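Local structure of virulent strain associated lipoprotein (Borreliella spielmanii A14S, 6FZZ) at residues A[157-160]-A[161-165]; A[85-88]-A[89-93]; A[94-97]-A[98-102]; A[112-115]-A[116-120]. The protein is an outer surface lipoprotein of the Lyme disease spirochaete whose close relative BBE31 binds glutathione and helps colonise the mammalian host, a role this protein may share. All coordinates share one frame; numbering follows the deposited sequence.

Contact 1: A[157-160]-A[161-165]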
loop_
_atom_site.group_PDB
_atom_site.type_symbol
_atom_site.label_atom_id
_atom_site.label_comp_id
_atom_site.label_asym_id
_atom_site.label_seq_id
_atom_site.Cartn_x
_atom_site.Cartn_y
_atom_site.Cartn_z
ATOM N N ILE A 157 3.164 8.824 0.637
ATOM C CA ILE A 157 4.050 9.228 -0.459
ATOM C C ILE A 157 3.776 8.427 -1.762
ATOM O O ILE A 157 3.618 9.019 -2.838
ATOM C CB ILE A 157 5.534 9.056 -0.063
ATOM C CG1 ILE A 157 5.874 9.963 1.106
ATOM C CG2 ILE A 157 6.479 9.392 -1.222
ATOM C CD1 ILE A 157 5.290 11.354 1.007
ATOM N N ILE A 158 3.675 7.107 -1.631
ATOM C CA ILE A 158 3.334 6.259 -2.770
ATOM C C ILE A 158 1.948 6.546 -3.341
ATOM O O ILE A 158 1.808 6.672 -4.543
ATOM C CB ILE A 158 3.576 4.769 -2.467
ATOM C CG1 ILE A 158 5.070 4.538 -2.379
ATOM C CG2 ILE A 158 2.985 3.835 -3.547
ATOM C CD1 ILE A 158 5.907 5.487 -3.231
ATOM N N SER A 159 0.952 6.663 -2.461
ATOM C CA SER A 159 -0.384 7.019 -2.872
ATOM C C SER A 159 -0.368 8.318 -3.646
ATOM O O SER A 159 -1.035 8.412 -4.704
ATOM C CB SER A 159 -1.396 7.097 -1.649
ATOM O OG SER A 159 -2.533 7.790 -2.085
ATOM N N LYS A 160 0.337 9.339 -3.147
ATOM C CA LYS A 160 0.413 10.578 -3.931
ATOM C C LYS A 160 1.146 10.422 -5.252
ATOM O O LYS A 160 0.833 11.098 -6.253
ATOM C CB LYS A 160 1.022 11.717 -3.131
ATOM C CG LYS A 160 0.177 12.110 -1.919
ATOM C CD LYS A 160 0.664 13.431 -1.346
ATOM C CE LYS A 160 -0.064 13.775 -0.058
ATOM N NZ LYS A 160 0.874 14.463 0.865
ATOM N N THR A 161 2.174 9.597 -5.257
ATOM C CA THR A 161 2.918 9.360 -6.499
ATOM C C THR A 161 1.984 8.772 -7.555
ATOM O O THR A 161 2.016 9.196 -8.687
ATOM C CB THR A 161 4.152 8.462 -6.239
ATOM O OG1 THR A 161 4.972 9.127 -5.260
ATOM C CG2 THR A 161 4.999 8.210 -7.522
ATOM N N PHE A 162 1.156 7.818 -7.161
ATOM C CA PHE A 162 0.215 7.168 -8.093
ATOM C C PHE A 162 -0.898 8.124 -8.554
ATOM O O PHE A 162 -1.284 8.117 -9.747
ATOM C CB PHE A 162 -0.374 5.957 -7.473
ATOM C CG PHE A 162 0.588 4.815 -7.300
ATOM C CD1 PHE A 162 1.799 4.743 -7.996
ATOM C CD2 PHE A 162 0.247 3.796 -6.445
ATOM C CE1 PHE A 162 2.646 3.619 -7.844
ATOM C CE2 PHE A 162 1.069 2.704 -6.262
ATOM C CZ PHE A 162 2.282 2.617 -6.959
ATOM N N LYS A 163 -1.381 8.960 -7.640
ATOM C CA LYS A 163 -2.373 10.003 -8.045
ATOM C C LYS A 163 -1.810 11.000 -9.035
ATOM O O LYS A 163 -2.453 11.305 -10.038
ATOM C CB LYS A 163 -2.981 10.684 -6.833
ATOM C CG LYS A 163 -3.758 9.698 -5.966
ATOM C CD LYS A 163 -5.183 9.571 -6.449
ATOM C CE LYS A 163 -5.913 10.909 -6.347
ATOM N NZ LYS A 163 -7.368 10.677 -6.266
ATOM N N GLN A 164 -0.580 11.462 -8.808
ATOM C CA GLN A 164 0.080 12.328 -9.769
ATOM C C GLN A 164 0.318 11.652 -11.137
ATOM O O GLN A 164 0.168 12.268 -12.191
ATOM C CB GLN A 164 1.404 12.808 -9.191
ATOM C CG GLN A 164 2.160 13.796 -10.050
ATOM C CD GLN A 164 1.449 15.159 -10.060
ATOM O OE1 GLN A 164 1.074 15.670 -9.003
ATOM N NE2 GLN A 164 1.236 15.718 -11.237
ATOM N N LEU A 165 0.709 10.392 -11.137
ATOM C CA LEU A 165 0.838 9.691 -12.401
ATOM C C LEU A 165 -0.427 9.833 -13.187
ATOM O O LEU A 165 -0.389 10.071 -14.421
ATOM C CB LEU A 165 1.156 8.207 -12.191
ATOM C CG LEU A 165 1.214 7.359 -13.479
ATOM C CD1 LEU A 165 2.258 7.855 -14.458
ATOM C CD2 LEU A 165 1.405 5.857 -13.143
#

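Contact 2: A[85-88]-A[89-93]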
loop_
_atom_site.group_PDB
_atom_site.type_symbol
_atom_site.label_atom_id
_atom_site.label_comp_id
_atom_site.label_asym_id
_atom_site.label_seq_id
_atom_site.Cartn_x
_atom_site.Cartn_y
_atom_site.Cartn_z
ATOM N N ASN A 85 -6.008 3.554 -2.238
ATOM C CA ASN A 85 -7.277 3.865 -1.576
ATOM C C ASN A 85 -7.829 5.269 -1.846
ATOM O O ASN A 85 -9.009 5.550 -1.625
ATOM C CB ASN A 85 -7.192 3.542 -0.107
ATOM C CG ASN A 85 -6.437 4.575 0.693
ATOM O OD1 ASN A 85 -5.398 5.105 0.275
ATOM N ND2 ASN A 85 -6.957 4.853 1.880
ATOM N N ASP A 86 -7.017 6.153 -2.391
ATOM C CA ASP A 86 -7.585 7.433 -2.719
ATOM C C ASP A 86 -8.120 7.458 -4.158
ATOM O O ASP A 86 -8.366 8.547 -4.658
ATOM C CB ASP A 86 -6.518 8.514 -2.466
ATOM C CG ASP A 86 -7.100 9.942 -2.353
ATOM O OD1 ASP A 86 -8.347 10.131 -2.170
ATOM O OD2 ASP A 86 -6.261 10.879 -2.492
ATOM N N MET A 87 -8.275 6.293 -4.827
ATOM C CA MET A 87 -8.829 6.242 -6.215
ATOM C C MET A 87 -10.257 5.725 -6.300
ATOM O O MET A 87 -10.610 4.820 -5.577
ATOM C CB MET A 87 -7.995 5.336 -7.087
ATOM C CG MET A 87 -6.590 5.838 -7.274
ATOM S SD MET A 87 -5.657 4.797 -8.397
ATOM C CE MET A 87 -4.007 5.487 -8.282
ATOM N N ASN A 88 -11.078 6.252 -7.211
ATOM C CA ASN A 88 -12.372 5.590 -7.481
ATOM C C ASN A 88 -12.222 4.519 -8.552
ATOM O O ASN A 88 -11.116 4.381 -9.130
ATOM C CB ASN A 88 -13.442 6.583 -7.889
ATOM C CG ASN A 88 -13.124 7.245 -9.188
ATOM O OD1 ASN A 88 -12.919 6.586 -10.209
ATOM N ND2 ASN A 88 -13.005 8.547 -9.145
ATOM N N ALA A 89 -13.328 3.794 -8.822
ATOM C CA ALA A 89 -13.363 2.700 -9.803
ATOM C C ALA A 89 -12.771 3.113 -11.163
ATOM O O ALA A 89 -12.011 2.342 -11.736
ATOM C CB ALA A 89 -14.777 2.125 -9.960
ATOM N N ASP A 90 -13.065 4.338 -11.612
ATOM C CA ASP A 90 -12.539 4.892 -12.861
ATOM C C ASP A 90 -11.007 5.148 -12.822
ATOM O O ASP A 90 -10.309 4.901 -13.798
ATOM C CB ASP A 90 -13.245 6.196 -13.163
ATOM C CG ASP A 90 -12.604 6.969 -14.286
ATOM O OD1 ASP A 90 -12.826 6.583 -15.460
ATOM O OD2 ASP A 90 -11.873 7.960 -13.991
ATOM N N GLU A 91 -10.521 5.712 -11.719
ATOM C CA GLU A 91 -9.099 5.917 -11.527
ATOM C C GLU A 91 -8.374 4.605 -11.366
ATOM O O GLU A 91 -7.278 4.444 -11.914
ATOM C CB GLU A 91 -8.852 6.780 -10.313
ATOM C CG GLU A 91 -9.239 8.235 -10.511
ATOM C CD GLU A 91 -9.165 8.960 -9.202
ATOM O OE1 GLU A 91 -9.872 8.499 -8.260
ATOM O OE2 GLU A 91 -8.347 9.900 -9.092
ATOM N N LEU A 92 -8.977 3.657 -10.636
ATOM C CA LEU A 92 -8.431 2.299 -10.524
ATOM C C LEU A 92 -8.208 1.649 -11.888
ATOM O O LEU A 92 -7.150 1.059 -12.152
ATOM C CB LEU A 92 -9.346 1.397 -9.658
ATOM C CG LEU A 92 -9.416 1.724 -8.170
ATOM C CD1 LEU A 92 -10.441 0.874 -7.432
ATOM C CD2 LEU A 92 -8.072 1.563 -7.513
ATOM N N LYS A 93 -9.216 1.725 -12.764
ATOM C CA LYS A 93 -9.124 1.052 -14.060
ATOM C C LYS A 93 -8.061 1.787 -14.892
ATOM O O LYS A 93 -7.277 1.190 -15.580
ATOM C CB LYS A 93 -10.507 1.074 -14.789
ATOM C CG LYS A 93 -10.388 0.660 -16.268
ATOM C CD LYS A 93 -11.531 1.156 -17.156
ATOM C CE LYS A 93 -12.899 0.964 -16.525
ATOM N NZ LYS A 93 -13.984 1.065 -17.546
#

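Contact 3: A[94-97]-A[98-102]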
loop_
_atom_site.group_PDB
_atom_site.type_symbol
_atom_site.label_atom_id
_atom_site.label_comp_id
_atom_site.label_asym_id
_atom_site.label_seq_id
_atom_site.Cartn_x
_atom_site.Cartn_y
_atom_site.Cartn_z
ATOM N N ARG A 94 -8.051 3.099 -14.835
ATOM C CA ARG A 94 -7.084 3.868 -15.597
ATOM C C ARG A 94 -5.662 3.626 -15.095
ATOM O O ARG A 94 -4.766 3.498 -15.889
ATOM C CB ARG A 94 -7.434 5.350 -15.522
ATOM C CG ARG A 94 -6.437 6.316 -16.115
ATOM C CD ARG A 94 -5.888 5.987 -17.494
ATOM N NE ARG A 94 -6.909 5.828 -18.526
ATOM C CZ ARG A 94 -6.636 5.607 -19.813
ATOM N NH1 ARG A 94 -5.376 5.518 -20.230
ATOM N NH2 ARG A 94 -7.625 5.474 -20.689
ATOM N N PHE A 95 -5.465 3.582 -13.777
ATOM C CA PHE A 95 -4.166 3.234 -13.254
ATOM C C PHE A 95 -3.669 1.911 -13.830
ATOM O O PHE A 95 -2.523 1.772 -14.265
ATOM C CB PHE A 95 -4.206 3.145 -11.721
ATOM C CG PHE A 95 -2.852 2.897 -11.090
ATOM C CD1 PHE A 95 -1.900 3.915 -11.013
ATOM C CD2 PHE A 95 -2.532 1.642 -10.576
ATOM C CE1 PHE A 95 -0.651 3.643 -10.437
ATOM C CE2 PHE A 95 -1.302 1.397 -9.993
ATOM C CZ PHE A 95 -0.394 2.395 -9.898
ATOM N N SER A 96 -4.539 0.913 -13.794
ATOM C CA SER A 96 -4.167 -0.407 -14.298
ATOM C C SER A 96 -3.768 -0.344 -15.780
ATOM O O SER A 96 -2.760 -0.938 -16.203
ATOM C CB SER A 96 -5.331 -1.377 -14.031
ATOM O OG SER A 96 -5.176 -2.605 -14.657
ATOM N N GLU A 97 -4.620 0.311 -16.580
ATOM C CA GLU A 97 -4.346 0.565 -17.988
ATOM C C GLU A 97 -2.970 1.184 -18.220
ATOM O O GLU A 97 -2.196 0.666 -19.081
ATOM C CB GLU A 97 -5.458 1.457 -18.605
ATOM C CG GLU A 97 -6.790 0.724 -18.602
ATOM C CD GLU A 97 -7.956 1.606 -19.091
ATOM O OE1 GLU A 97 -7.785 2.847 -19.170
ATOM O OE2 GLU A 97 -9.051 1.055 -19.362
ATOM N N ILE A 98 -2.616 2.211 -17.432
ATOM C CA ILE A 98 -1.348 2.918 -17.614
ATOM C C ILE A 98 -0.155 2.008 -17.304
ATOM O O ILE A 98 0.793 1.970 -18.049
ATOM C CB ILE A 98 -1.220 4.167 -16.721
ATOM C CG1 ILE A 98 -2.174 5.258 -17.175
ATOM C CG2 ILE A 98 0.174 4.748 -16.756
ATOM C CD1 ILE A 98 -2.424 6.225 -16.048
ATOM N N ILE A 99 -0.221 1.261 -16.193
ATOM C CA ILE A 99 0.833 0.327 -15.859
ATOM C C ILE A 99 1.012 -0.852 -16.868
ATOM O O ILE A 99 2.126 -1.221 -17.211
ATOM C CB ILE A 99 0.653 -0.188 -14.406
ATOM C CG1 ILE A 99 0.486 1.002 -13.451
ATOM C CG2 ILE A 99 1.813 -1.092 -14.005
ATOM C CD1 ILE A 99 1.681 1.987 -13.406
ATOM N N ILE A 100 -0.095 -1.425 -17.333
ATOM C CA ILE A 100 -0.085 -2.391 -18.428
ATOM C C ILE A 100 0.553 -1.831 -19.696
ATOM O O ILE A 100 1.424 -2.475 -20.291
ATOM C CB ILE A 100 -1.507 -2.906 -18.719
ATOM C CG1 ILE A 100 -2.000 -3.782 -17.560
ATOM C CG2 ILE A 100 -1.593 -3.639 -20.066
ATOM C CD1 ILE A 100 -3.502 -4.053 -17.606
ATOM N N LEU A 101 0.142 -0.645 -20.084
ATOM C CA LEU A 101 0.770 0.037 -21.230
ATOM C C LEU A 101 2.268 0.255 -21.080
ATOM O O LEU A 101 3.002 0.094 -22.028
ATOM C CB LEU A 101 0.104 1.351 -21.496
ATOM C CG LEU A 101 -1.229 1.173 -22.170
ATOM C CD1 LEU A 101 -1.949 2.527 -22.166
ATOM C CD2 LEU A 101 -1.048 0.607 -23.588
ATOM N N ALA A 102 2.722 0.601 -19.879
ATOM C CA ALA A 102 4.165 0.684 -19.571
ATOM C C ALA A 102 4.832 -0.673 -19.484
ATOM O O ALA A 102 6.070 -0.740 -19.411
ATOM C CB ALA A 102 4.379 1.428 -18.236
#

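Contact 4: A[112-115]-A[116-120]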
loop_
_atom_site.group_PDB
_atom_site.type_symbol
_atom_site.label_atom_id
_atom_site.label_comp_id
_atom_site.label_asym_id
_atom_site.label_seq_id
_atom_site.Cartn_x
_atom_site.Cartn_y
_atom_site.Cartn_z
ATOM N N SER A 112 4.450 -2.205 -4.384
ATOM C CA SER A 112 3.441 -1.394 -3.719
ATOM C C SER A 112 2.735 -2.221 -2.679
ATOM O O SER A 112 2.507 -1.770 -1.549
ATOM C CB SER A 112 2.324 -0.934 -4.755
ATOM O OG SER A 112 2.963 -0.225 -5.703
ATOM N N ILE A 113 2.387 -3.446 -3.052
ATOM C CA ILE A 113 1.635 -4.316 -2.186
ATOM C C ILE A 113 2.518 -4.844 -1.050
ATOM O O ILE A 113 2.024 -5.139 0.019
ATOM C CB ILE A 113 0.937 -5.417 -3.041
ATOM C CG1 ILE A 113 -0.430 -4.938 -3.499
ATOM C CG2 ILE A 113 0.885 -6.741 -2.366
ATOM C CD1 ILE A 113 -0.349 -3.844 -4.555
ATOM N N THR A 114 3.830 -4.962 -1.261
ATOM C CA THR A 114 4.712 -5.330 -0.201
ATOM C C THR A 114 4.770 -4.201 0.856
ATOM O O THR A 114 4.685 -4.457 2.075
ATOM C CB THR A 114 6.127 -5.674 -0.751
ATOM O OG1 THR A 114 6.014 -6.751 -1.653
ATOM C CG2 THR A 114 7.150 -6.045 0.366
ATOM N N LEU A 115 4.872 -2.962 0.388
ATOM C CA LEU A 115 4.872 -1.808 1.262
ATOM C C LEU A 115 3.544 -1.814 2.097
ATOM O O LEU A 115 3.556 -1.776 3.329
ATOM C CB LEU A 115 5.048 -0.516 0.432
ATOM C CG LEU A 115 5.094 0.790 1.251
ATOM C CD1 LEU A 115 5.542 1.957 0.383
ATOM C CD2 LEU A 115 3.731 1.139 1.836
ATOM N N GLU A 116 2.415 -1.970 1.402
ATOM C CA GLU A 116 1.137 -1.996 2.076
ATOM C C GLU A 116 1.045 -3.130 3.070
ATOM O O GLU A 116 0.518 -2.960 4.188
ATOM C CB GLU A 116 0.004 -2.036 1.102
ATOM C CG GLU A 116 -1.320 -1.817 1.796
ATOM C CD GLU A 116 -1.645 -0.355 2.028
ATOM O OE1 GLU A 116 -0.957 0.550 1.487
ATOM O OE2 GLU A 116 -2.654 -0.121 2.702
ATOM N N GLY A 117 1.598 -4.273 2.704
ATOM C CA GLY A 117 1.564 -5.432 3.537
ATOM C C GLY A 117 2.353 -5.194 4.809
ATOM O O GLY A 117 2.042 -5.760 5.828
ATOM N N ASN A 118 3.367 -4.340 4.764
ATOM C CA ASN A 118 4.145 -4.063 5.962
ATOM C C ASN A 118 3.329 -3.203 6.898
ATOM O O ASN A 118 3.418 -3.319 8.115
ATOM C CB ASN A 118 5.503 -3.413 5.635
ATOM C CG ASN A 118 6.473 -4.392 4.991
ATOM O OD1 ASN A 118 6.357 -5.595 5.208
ATOM N ND2 ASN A 118 7.445 -3.871 4.208
ATOM N N ILE A 119 2.598 -2.269 6.327
ATOM C CA ILE A 119 1.668 -1.443 7.115
ATOM C C ILE A 119 0.570 -2.287 7.751
ATOM O O ILE A 119 0.275 -2.143 8.933
ATOM C CB ILE A 119 1.074 -0.306 6.260
ATOM C CG1 ILE A 119 2.187 0.714 6.039
ATOM C CG2 ILE A 119 -0.115 0.348 6.961
ATOM C CD1 ILE A 119 1.918 1.746 4.997
ATOM N N ASP A 120 -0.049 -3.119 6.951
ATOM C CA ASP A 120 -1.150 -4.014 7.416
ATOM C C ASP A 120 -0.695 -4.900 8.567
ATOM O O ASP A 120 -1.386 -5.029 9.585
ATOM C CB ASP A 120 -1.585 -4.893 6.261
ATOM C CG ASP A 120 -2.895 -5.623 6.570
ATOM O OD1 ASP A 120 -3.940 -4.968 6.676
ATOM O OD2 ASP A 120 -2.832 -6.797 6.849
#

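Contact 1: A[157-160]-A[161-165]
Ile158 and Phe162 meet one turn apart in the helix 138-170 of this all-helical PFam54-family domain. Their side chains run alongside each other. The methyl CG2 of Ile158 sits over one face of the Phe162 ring, 3.9 Å from its centroid, in a CH-pi contact. It is 28° off the ring normal. The displacement is toward one rim, where Ile158 CG2 comes within 3.5 Å of Phe162 CE2. In Ile158 the CG2 branch stands opposite the backbone N (CG1 at chi1 -70°), which turns the methyl toward the ring.

Behind this pair runs the backbone bonding of the helix. Phe162 N donates to Ile158 O at 2.9 Å. Lys163 N and Gln164 N bond to Ser159 O and Lys160 O. Thr161 adds a second grip. Its chi1 of -58° brings OG1 back to the preceding turn. Ile157 O therefore accepts from both Thr161 N and Thr161 OG1, which reach it from opposite faces of the carbonyl plane. The hydroxyl bond, Thr161 OG1 to Ile157 O, is 2.8 Å long.

Further out, the ring of Phe162 meets that of Phe95 at a slant, and Ile194 of helix 180-209 also touches it. Leu165, one turn on, packs against Phe95, Ile98 and Ile99 of helix 89-102. Lys163 turns its end to the loop before that helix, where Lys163 NZ donates a hydrogen bond to Asp86 O.

Contact 2: A[85-88]-A[89-93]
A capping box opens helix 89-102, formed by Asn88 at the N-cap and Glu91 three residues on. The side chain of Asn88 folds back over the first turn, with CG between its own N and carbonyl carbon (chi1 65°). Asn88 OD1 accepts from Glu91 N at 3.0 Å. The donor stands 43° out of the amide plane. A second bond, from Asp90 N to Asn88 OD1 at 2.7 Å, is bent and weak.

Glu91 returns the bond. Glu91 OE1 takes the N-H of Asn88 N at 2.8 Å, with an N-H...O angle of 161°, on the anti side of the carboxylate. The two side chains cross at about a right angle. The box gives partners to the N-H groups of Asn88 and Glu91, where the loop after helix 71-83 passes into helix 89-102. Leu92 N completes the first full turn by bonding to Asn88 O at 2.7 Å.

Met87, just before the cap, and Leu92 meet in the manner of a hydrophobic staple. Met87 CB lies 3.8 Å from Leu92 CD2 and 3.6 Å from Glu91 CB. The rest of the methionine chain leads on toward Phe162 and Leu166 of helix 138-170. The other oxygen of Glu91, OE2, forms a salt bridge with Lys163 of that helix.

Contact 3: A[94-97]-A[98-102]
Phe95 and Ile99 lie at a slant to each other, with the CG1 methylene of Ile99 over one face of the Phe95 ring. Ile99 CG1 is 4.0 Å from the Phe95 centroid and 15° off the normal. It touches the CE2 and CZ side of the ring. The phenyl group is set opposite the backbone N (chi1 -175°), and this lets the ring lean along the helix toward the next turn.

Arg94 and Ile98 cross at about a right angle. The methylene CD of Arg94 packs 3.8 Å from Ile98 CD1, and Ile98 CG1 lies beside the rim of the guanidinium, close to its plane. Glu97 takes one face of that group. Glu97 OE1 is 3.0 Å from Arg94 NH2 in a salt bridge, but it stands well out of the guanidinium plane, so the attraction is of charges alone.

All of this lies on one stretch of helix 89-102. Regular bonds hold its backbone, such as Ile99 N to Phe95 O at 3.0 Å. The apolar side chains serve helix-helix packing: Ile98 touches Leu166 and Leu183, and Ile99 touches Ile108 and Phe109 of helix 105-126. On another side, Ser96 OG stands 3.7 Å from Ile100 CD1 and is hydrogen-bonded to Ala52 N in a loop.

Contact 4: A[112-115]-A[116-120]
Leu115 O accepts two backbone N-H groups from the following turn of helix 105-126. Ile119 N approaches Leu115 O in the carbonyl plane at 3.2 Å. Asn118 N comes to Leu115 O from above that plane at 2.9 Å. Asn118 N also reaches Thr114 O at 3.0 Å, so its hydrogen is shared between two carbonyls and neither bond is straight (131° to Leu115 O, 135° to Thr114 O). Before this point the bonding is of the usual helical kind, with Glu116 N on Ser112 O and Gly117 N on Ile113 O.

Among the side chains, Leu115 and Ile119 are neighbours along one flank of the helix. Their methyl ends meet, CD2 of Leu115 being 3.7 Å from CD1 of Ile119. The leucine CG stands opposite the backbone N (chi1 -179°), which carries the isopropyl end toward Ile119. Asn118 packs its amide against the preceding turn, with Asn118 CG 3.4 Å from Thr114 O. That amide is tied on both atoms to helix 180-209: OD1 to Lys205 and ND2 to Ser201.

Glu116 is buried and forms a salt bridge with Lys155. A tetraethylene glycol, probably from the crystallisation liquor, is bound beside it. Most of these residues are buried among neighbouring helices. Leu115 and Ile119 face helix 138-170 at Ile158 and Leu151, Ile113 faces helix 71-83 at Tyr76 and Thr80, and Thr114 faces Gln198 of helix 180-209.

Along the chain the order is contact 2, contact 3, contact 4, then contact 1. Contacts 2 and 3 share helix 89-102, one at its start and one further on, with centres 12 Å apart. Contact 4 lies on the next helix, 105-126, its centre about 5 Å from the centre of the chain. Its nearest atoms stay about 6 Å from those of contacts 2 and 3. Contact 1, on helix 138-170, touches all three, mainly through Phe162. Helix 138-170 thus joins sequence-distant parts of the helical domain of this PFam54-family protein.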